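PDB 4KNC: alginate biosynthesis protein AlgX from Pseudomonas aeruginosa, which takes part in the O-acetylation of the exopolysaccharide alginate and protects the polymer from degradation as it crosses the periplasm. Local coordinates for residues K77-T88 / P290-T300. Residues are numbered along the deposited sequence; the frame is centred on the assembly and turned at random.
Sequences KGIELVVVYQPT and PPKILIWEFAT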
ATOM      1  N   LYS A  77      -0.603   1.898 -19.970  1.00 48.36           N
ATOM      2  CA  LYS A  77      -1.734   2.807 -19.831  1.00 48.54           C
ATOM      3  C   LYS A  77      -1.260   4.269 -19.749  1.00 47.66           C
ATOM      4  O   LYS A  77      -2.067   5.183 -19.574  1.00 48.42           O
ATOM      5  CB  LYS A  77      -2.566   2.420 -18.601  1.00 56.86           C
ATOM      6  CG  LYS A  77      -3.965   3.029 -18.541  1.00 67.71           C
ATOM      7  CD  LYS A  77      -4.684   2.640 -17.250  1.00 77.45           C
ATOM      8  CE  LYS A  77      -5.935   3.486 -17.010  1.00 81.53           C
ATOM      9  NZ  LYS A  77      -6.906   3.416 -18.143  1.00 83.99           N
ATOM     10  N   GLY A  78       0.049   4.480 -19.891  1.00 41.54           N
ATOM     11  CA  GLY A  78       0.637   5.808 -19.788  1.00 43.74           C
ATOM     12  C   GLY A  78       0.930   6.271 -18.358  1.00 49.50           C
ATOM     13  O   GLY A  78       0.948   7.474 -18.080  1.00 50.20           O
ATOM     14  N   ILE A  79       1.172   5.319 -17.458  1.00 42.92           N
ATOM     15  CA  ILE A  79       1.449   5.633 -16.053  1.00 40.55           C
ATOM     16  C   ILE A  79       2.848   5.183 -15.620  1.00 42.16           C
ATOM     17  O   ILE A  79       3.198   4.005 -15.737  1.00 40.06           O
ATOM     18  CB  ILE A  79       0.401   4.987 -15.125  1.00 35.06           C
ATOM     19  CG1 ILE A  79      -1.011   5.281 -15.636  1.00 33.98           C
ATOM     20  CG2 ILE A  79       0.555   5.488 -13.693  1.00 34.24           C
ATOM     21  CD1 ILE A  79      -2.072   4.435 -14.970  1.00 38.42           C
ATOM     22  N   GLU A  80       3.647   6.131 -15.132  1.00 36.16           N
ATOM     23  CA  GLU A  80       4.970   5.821 -14.595  1.00 35.04           C
ATOM     24  C   GLU A  80       4.812   5.515 -13.112  1.00 40.28           C
ATOM     25  O   GLU A  80       4.053   6.194 -12.418  1.00 38.10           O
ATOM     26  CB  GLU A  80       5.913   7.017 -14.764  1.00 28.78           C
ATOM     27  CG  GLU A  80       6.185   7.429 -16.196  1.00 32.05           C
ATOM     28  CD  GLU A  80       7.239   6.562 -16.859  1.00 39.06           C
ATOM     29  OE1 GLU A  80       8.037   5.916 -16.143  1.00 42.59           O
ATOM     30  OE2 GLU A  80       7.269   6.519 -18.098  1.00 52.49           O
ATOM     31  N   LEU A  81       5.541   4.520 -12.617  1.00 42.33           N
ATOM     32  CA  LEU A  81       5.436   4.136 -11.215  1.00 36.41           C
ATOM     33  C   LEU A  81       6.653   4.570 -10.383  1.00 37.97           C
ATOM     34  O   LEU A  81       7.798   4.308 -10.751  1.00 33.03           O
ATOM     35  CB  LEU A  81       5.212   2.620 -11.089  1.00 41.88           C
ATOM     36  CG  LEU A  81       4.993   2.073  -9.669  1.00 34.04           C
ATOM     37  CD1 LEU A  81       3.740   2.669  -9.053  1.00 29.67           C
ATOM     38  CD2 LEU A  81       4.905   0.557  -9.686  1.00 33.51           C
ATOM     39  N   VAL A  82       6.388   5.242  -9.265  1.00 30.20           N
ATOM     40  CA  VAL A  82       7.414   5.580  -8.294  1.00 26.15           C
ATOM     41  C   VAL A  82       7.113   4.834  -6.996  1.00 34.52           C
ATOM     42  O   VAL A  82       5.998   4.929  -6.476  1.00 35.98           O
ATOM     43  CB  VAL A  82       7.422   7.100  -8.011  1.00 31.21           C
ATOM     44  CG1 VAL A  82       8.356   7.436  -6.853  1.00 33.40           C
ATOM     45  CG2 VAL A  82       7.815   7.877  -9.263  1.00 32.05           C
ATOM     46  N   VAL A  83       8.083   4.081  -6.475  1.00 29.88           N
ATOM     47  CA  VAL A  83       7.885   3.414  -5.185  1.00 33.66           C
ATOM     48  C   VAL A  83       8.675   4.109  -4.069  1.00 39.77           C
ATOM     49  O   VAL A  83       9.882   4.354  -4.183  1.00 34.67           O
ATOM     50  CB  VAL A  83       8.177   1.868  -5.219  1.00 32.49           C
ATOM     51  CG1 VAL A  83       8.437   1.328  -3.824  1.00 26.37           C
ATOM     52  CG2 VAL A  83       7.018   1.092  -5.854  1.00 26.79           C
ATOM     53  N   VAL A  84       7.967   4.466  -3.004  1.00 36.13           N
ATOM     54  CA  VAL A  84       8.598   4.994  -1.812  1.00 24.31           C
ATOM     55  C   VAL A  84       8.715   3.862  -0.800  1.00 36.03           C
ATOM     56  O   VAL A  84       7.730   3.463  -0.176  1.00 32.18           O
ATOM     57  CB  VAL A  84       7.806   6.159  -1.241  1.00 33.37           C
ATOM     58  CG1 VAL A  84       8.311   6.502   0.173  1.00 23.78           C
ATOM     59  CG2 VAL A  84       7.928   7.377  -2.191  1.00 30.32           C
ATOM     60  N   TYR A  85       9.921   3.323  -0.677  1.00 26.71           N
ATOM     61  CA  TYR A  85      10.195   2.171   0.164  1.00 27.77           C
ATOM     62  C   TYR A  85      10.715   2.707   1.490  1.00 28.50           C
ATOM     63  O   TYR A  85      11.917   2.939   1.646  1.00 29.73           O
ATOM     64  CB  TYR A  85      11.264   1.317  -0.517  1.00 33.40           C
ATOM     65  CG  TYR A  85      11.446  -0.116  -0.025  1.00 40.01           C
ATOM     66  CD1 TYR A  85      10.361  -0.994   0.093  1.00 38.87           C
ATOM     67  CD2 TYR A  85      12.718  -0.608   0.264  1.00 25.31           C
ATOM     68  CE1 TYR A  85      10.547  -2.319   0.504  1.00 25.38           C
ATOM     69  CE2 TYR A  85      12.912  -1.927   0.676  1.00 25.63           C
ATOM     70  CZ  TYR A  85      11.827  -2.769   0.798  1.00 29.57           C
ATOM     71  OH  TYR A  85      12.037  -4.058   1.207  1.00 37.29           O
ATOM     72  N   GLN A  86       9.802   2.945   2.429  1.00 26.35           N
ATOM     73  CA  GLN A  86      10.151   3.645   3.670  1.00 23.56           C
ATOM     74  C   GLN A  86      11.242   2.879   4.434  1.00 29.70           C
ATOM     75  O   GLN A  86      11.115   1.689   4.696  1.00 29.26           O
ATOM     76  CB  GLN A  86       8.907   3.835   4.548  1.00 27.39           C
ATOM     77  CG  GLN A  86       9.067   4.930   5.616  1.00 27.55           C
ATOM     78  CD  GLN A  86       7.927   4.925   6.644  1.00 35.59           C
ATOM     79  OE1 GLN A  86       7.339   3.877   6.933  1.00 27.42           O
ATOM     80  NE2 GLN A  86       7.613   6.099   7.191  1.00 29.36           N
ATOM     81  N   PRO A  87      12.345   3.556   4.751  1.00 32.83           N
ATOM     82  CA  PRO A  87      13.457   2.856   5.410  1.00 31.38           C
ATOM     83  C   PRO A  87      13.181   2.558   6.893  1.00 35.56           C
ATOM     84  O   PRO A  87      12.287   3.144   7.498  1.00 32.36           O
ATOM     85  CB  PRO A  87      14.624   3.833   5.254  1.00 24.33           C
ATOM     86  CG  PRO A  87      13.961   5.198   5.135  1.00 36.95           C
ATOM     87  CD  PRO A  87      12.687   4.941   4.368  1.00 31.19           C
ATOM     88  N   THR A  88      13.947   1.650   7.478  1.00 33.61           N
ATOM     89  CA  THR A  88      13.658   1.239   8.854  1.00 36.23           C
ATOM     90  C   THR A  88      14.083   2.286   9.881  1.00 33.15           C
ATOM     91  O   THR A  88      14.896   3.174   9.602  1.00 25.70           O
ATOM     92  CB  THR A  88      14.267  -0.138   9.182  1.00 35.96           C
ATOM     93  OG1 THR A  88      15.679  -0.125   8.920  1.00 35.48           O
ATOM     94  CG2 THR A  88      13.601  -1.236   8.329  1.00 26.58           C
ATOM     95  N   PRO A 290      -6.450   8.970 -15.924  1.00 45.41           N
ATOM     96  CA  PRO A 290      -5.301   8.331 -15.263  1.00 50.95           C
ATOM     97  C   PRO A 290      -4.145   9.300 -15.032  1.00 53.99           C
ATOM     98  O   PRO A 290      -3.876  10.157 -15.873  1.00 59.64           O
ATOM     99  CB  PRO A 290      -4.890   7.224 -16.249  1.00 52.65           C
ATOM    100  CG  PRO A 290      -5.484   7.625 -17.574  1.00 50.75           C
ATOM    101  CD  PRO A 290      -6.752   8.369 -17.236  1.00 48.45           C
ATOM    102  N   PRO A 291      -3.457   9.159 -13.896  1.00 44.48           N
ATOM    103  CA  PRO A 291      -2.322  10.042 -13.621  1.00 36.28           C
ATOM    104  C   PRO A 291      -1.174   9.715 -14.552  1.00 39.64           C
ATOM    105  O   PRO A 291      -1.093   8.583 -15.021  1.00 38.18           O
ATOM    106  CB  PRO A 291      -1.930   9.653 -12.199  1.00 40.67           C
ATOM    107  CG  PRO A 291      -2.279   8.175 -12.126  1.00 40.33           C
ATOM    108  CD  PRO A 291      -3.567   8.062 -12.916  1.00 44.07           C
ATOM    109  N   LYS A 292      -0.304  10.688 -14.812  1.00 33.16           N
ATOM    110  CA  LYS A 292       0.942  10.447 -15.530  1.00 30.54           C
ATOM    111  C   LYS A 292       1.911   9.722 -14.603  1.00 29.78           C
ATOM    112  O   LYS A 292       2.733   8.917 -15.036  1.00 32.02           O
ATOM    113  CB  LYS A 292       1.564  11.783 -15.948  1.00 35.10           C
ATOM    114  CG  LYS A 292       0.660  12.647 -16.806  1.00 49.82           C
ATOM    115  CD  LYS A 292       0.598  12.116 -18.228  1.00 56.35           C
ATOM    116  CE  LYS A 292      -0.314  12.960 -19.105  1.00 63.80           C
ATOM    117  NZ  LYS A 292      -1.751  12.773 -18.740  1.00 69.70           N
ATOM    118  N   ILE A 293       1.814  10.033 -13.315  1.00 30.67           N
ATOM    119  CA  ILE A 293       2.714   9.476 -12.313  1.00 34.93           C
ATOM    120  C   ILE A 293       1.921   8.949 -11.105  1.00 35.45           C
ATOM    121  O   ILE A 293       1.016   9.614 -10.590  1.00 35.12           O
ATOM    122  CB  ILE A 293       3.763  10.520 -11.833  1.00 32.02           C
ATOM    123  CG1 ILE A 293       4.503  11.150 -13.017  1.00 36.80           C
ATOM    124  CG2 ILE A 293       4.755   9.886 -10.843  1.00 29.02           C
ATOM    125  CD1 ILE A 293       5.569  12.144 -12.610  1.00 36.51           C
ATOM    126  N   LEU A 294       2.262   7.742 -10.685  1.00 29.99           N
ATOM    127  CA  LEU A 294       1.648   7.114  -9.525  1.00 36.37           C
ATOM    128  C   LEU A 294       2.737   6.859  -8.493  1.00 30.80           C
ATOM    129  O   LEU A 294       3.694   6.127  -8.762  1.00 29.06           O
ATOM    130  CB  LEU A 294       0.987   5.787  -9.926  1.00 30.52           C
ATOM    131  CG  LEU A 294       0.330   4.942  -8.824  1.00 35.42           C
ATOM    132  CD1 LEU A 294      -0.793   5.708  -8.145  1.00 28.32           C
ATOM    133  CD2 LEU A 294      -0.197   3.638  -9.411  1.00 37.60           C
ATOM    134  N   ILE A 295       2.606   7.479  -7.329  1.00 26.20           N
ATOM    135  CA  ILE A 295       3.556   7.265  -6.244  1.00 27.74           C
ATOM    136  C   ILE A 295       2.991   6.258  -5.229  1.00 30.91           C
ATOM    137  O   ILE A 295       1.868   6.403  -4.757  1.00 30.11           O
ATOM    138  CB  ILE A 295       3.851   8.584  -5.510  1.00 33.63           C
ATOM    139  CG1 ILE A 295       4.342   9.650  -6.490  1.00 35.19           C
ATOM    140  CG2 ILE A 295       4.882   8.375  -4.400  1.00 24.90           C
ATOM    141  CD1 ILE A 295       4.388  11.021  -5.858  1.00 33.75           C
ATOM    142  N   TRP A 296       3.784   5.257  -4.874  1.00 27.68           N
ATOM    143  CA  TRP A 296       3.294   4.168  -4.042  1.00 29.53           C
ATOM    144  C   TRP A 296       4.188   3.997  -2.829  1.00 31.48           C
ATOM    145  O   TRP A 296       5.347   3.621  -2.953  1.00 31.89           O
ATOM    146  CB  TRP A 296       3.224   2.879  -4.872  1.00 26.43           C
ATOM    147  CG  TRP A 296       2.652   1.674  -4.162  1.00 35.44           C
ATOM    148  CD1 TRP A 296       1.972   1.644  -2.969  1.00 35.37           C
ATOM    149  CD2 TRP A 296       2.740   0.317  -4.607  1.00 30.89           C
ATOM    150  NE1 TRP A 296       1.621   0.340  -2.657  1.00 34.06           N
ATOM    151  CE2 TRP A 296       2.090  -0.488  -3.640  1.00 37.98           C
ATOM    152  CE3 TRP A 296       3.313  -0.298  -5.719  1.00 33.07           C
ATOM    153  CZ2 TRP A 296       1.996  -1.872  -3.768  1.00 39.78           C
ATOM    154  CZ3 TRP A 296       3.213  -1.677  -5.848  1.00 36.24           C
ATOM    155  CH2 TRP A 296       2.561  -2.443  -4.881  1.00 37.43           C
ATOM    156  N   GLU A 297       3.629   4.281  -1.655  1.00 28.38           N
ATOM    157  CA  GLU A 297       4.382   4.299  -0.408  1.00 28.77           C
ATOM    158  C   GLU A 297       3.993   3.146   0.525  1.00 34.49           C
ATOM    159  O   GLU A 297       2.811   2.933   0.806  1.00 34.26           O
ATOM    160  CB  GLU A 297       4.178   5.644   0.301  1.00 23.78           C
ATOM    161  CG  GLU A 297       4.640   5.661   1.763  1.00 24.88           C
ATOM    162  CD  GLU A 297       3.522   5.264   2.756  1.00 35.78           C
ATOM    163  OE1 GLU A 297       3.754   4.335   3.560  1.00 29.72           O
ATOM    164  OE2 GLU A 297       2.423   5.874   2.737  1.00 37.41           O
ATOM    165  N   PHE A 298       4.997   2.411   0.997  1.00 33.38           N
ATOM    166  CA  PHE A 298       4.804   1.354   1.989  1.00 30.43           C
ATOM    167  C   PHE A 298       6.130   1.042   2.686  1.00 34.71           C
ATOM    168  O   PHE A 298       7.195   1.477   2.232  1.00 31.88           O
ATOM    169  CB  PHE A 298       4.219   0.094   1.341  1.00 26.51           C
ATOM    170  CG  PHE A 298       5.002  -0.407   0.159  1.00 25.30           C
ATOM    171  CD1 PHE A 298       4.741   0.076  -1.117  1.00 27.39           C
ATOM    172  CD2 PHE A 298       6.002  -1.361   0.322  1.00 27.84           C
ATOM    173  CE1 PHE A 298       5.470  -0.373  -2.223  1.00 28.55           C
ATOM    174  CE2 PHE A 298       6.735  -1.820  -0.774  1.00 28.89           C
ATOM    175  CZ  PHE A 298       6.465  -1.321  -2.053  1.00 27.75           C
ATOM    176  N   ALA A 299       6.066   0.280   3.774  1.00 28.27           N
ATOM    177  CA  ALA A 299       7.251  -0.059   4.547  1.00 26.94           C
ATOM    178  C   ALA A 299       7.807  -1.454   4.245  1.00 33.87           C
ATOM    179  O   ALA A 299       7.288  -2.188   3.409  1.00 34.35           O
ATOM    180  CB  ALA A 299       6.980   0.095   6.048  1.00 30.83           C
ATOM    181  N   THR A 300       8.857  -1.825   4.966  1.00 29.92           N
ATOM    182  CA  THR A 300       9.678  -2.965   4.582  1.00 27.95           C
ATOM    183  C   THR A 300       9.211  -4.328   5.113  1.00 38.19           C
ATOM    184  O   THR A 300       9.873  -5.334   4.866  1.00 41.98           O
ATOM    185  CB  THR A 300      11.148  -2.729   5.017  1.00 28.42           C
ATOM    186  OG1 THR A 300      11.202  -2.476   6.435  1.00 30.53           O
ATOM    187  CG2 THR A 300      11.731  -1.525   4.271  1.00 33.05           C
TER
HETATM  188  O   HOH W   1      10.119  -5.763   1.697  1.00 43.83           O
HETATM  189  O   HOH W   2      10.328  -0.039   6.695  1.00 32.29           O
HETATM  190  O   HOH W   3       5.213   2.977   5.782  1.00 50.46           O
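Glu80 N bonds Lys292 O (2.9 Å) and starts a ladder of seven backbone hydrogen bonds between the parallel strands 80-85 and 293-298. The ladder ends with Gln86 N to Phe298 O (3.0 Å). Val82 and Val84 each use both N and O toward the neighbouring strand, the former to Leu294 O and Trp296 N, the latter to Trp296 O and Phe298 N.

Apolar side chains pack on both faces. On one, Leu81 runs alongside Leu294, and Val83 alongside Trp296. Val83 CG1 reaches Phe298 CZ at 3.7 Å. Phe298 CG sits between its backbone N and carbonyl carbon (chi1 54°), which places CE1 over the centre of the Trp296 ring. Phe298 CE2 meets the edge of the Tyr85 ring. Helices 107-123 and 275-282 cover this face. On the other, Val82 CG2 touches Ile293 CG2, and Val84 CG2 touches Ile295 CG2 at 3.9 Å.

The pair belongs to the parallel sheet of the SGNH hydrolase-like domain. Strand 80-85 is one of its two outermost strands, and Trp127 makes backbone hydrogen bonds to Leu81 and Val83. Strand 237-240 flanks 293-298 on the other side.

Past the strands, Thr300 CG2 makes a CH-pi contact over one face of Tyr85, 3.9 Å from the ring centroid.

Waters join the polar groups here. One donates to Gln86 O and accepts from Thr300 N. Another donates to Gln86 OE1 (2.6 Å) and Glu297 OE1 (3.0 Å). Gln86 NE2 also bonds Asn244, and the Glu297 carboxylate bonds Thr242 and Ser245. The Gln86 side chain lies about 6 Å from that of His150, the inferred proton acceptor. That of Glu297 lies about 7 Å from the side chain of Ser243, the inferred nucleophile.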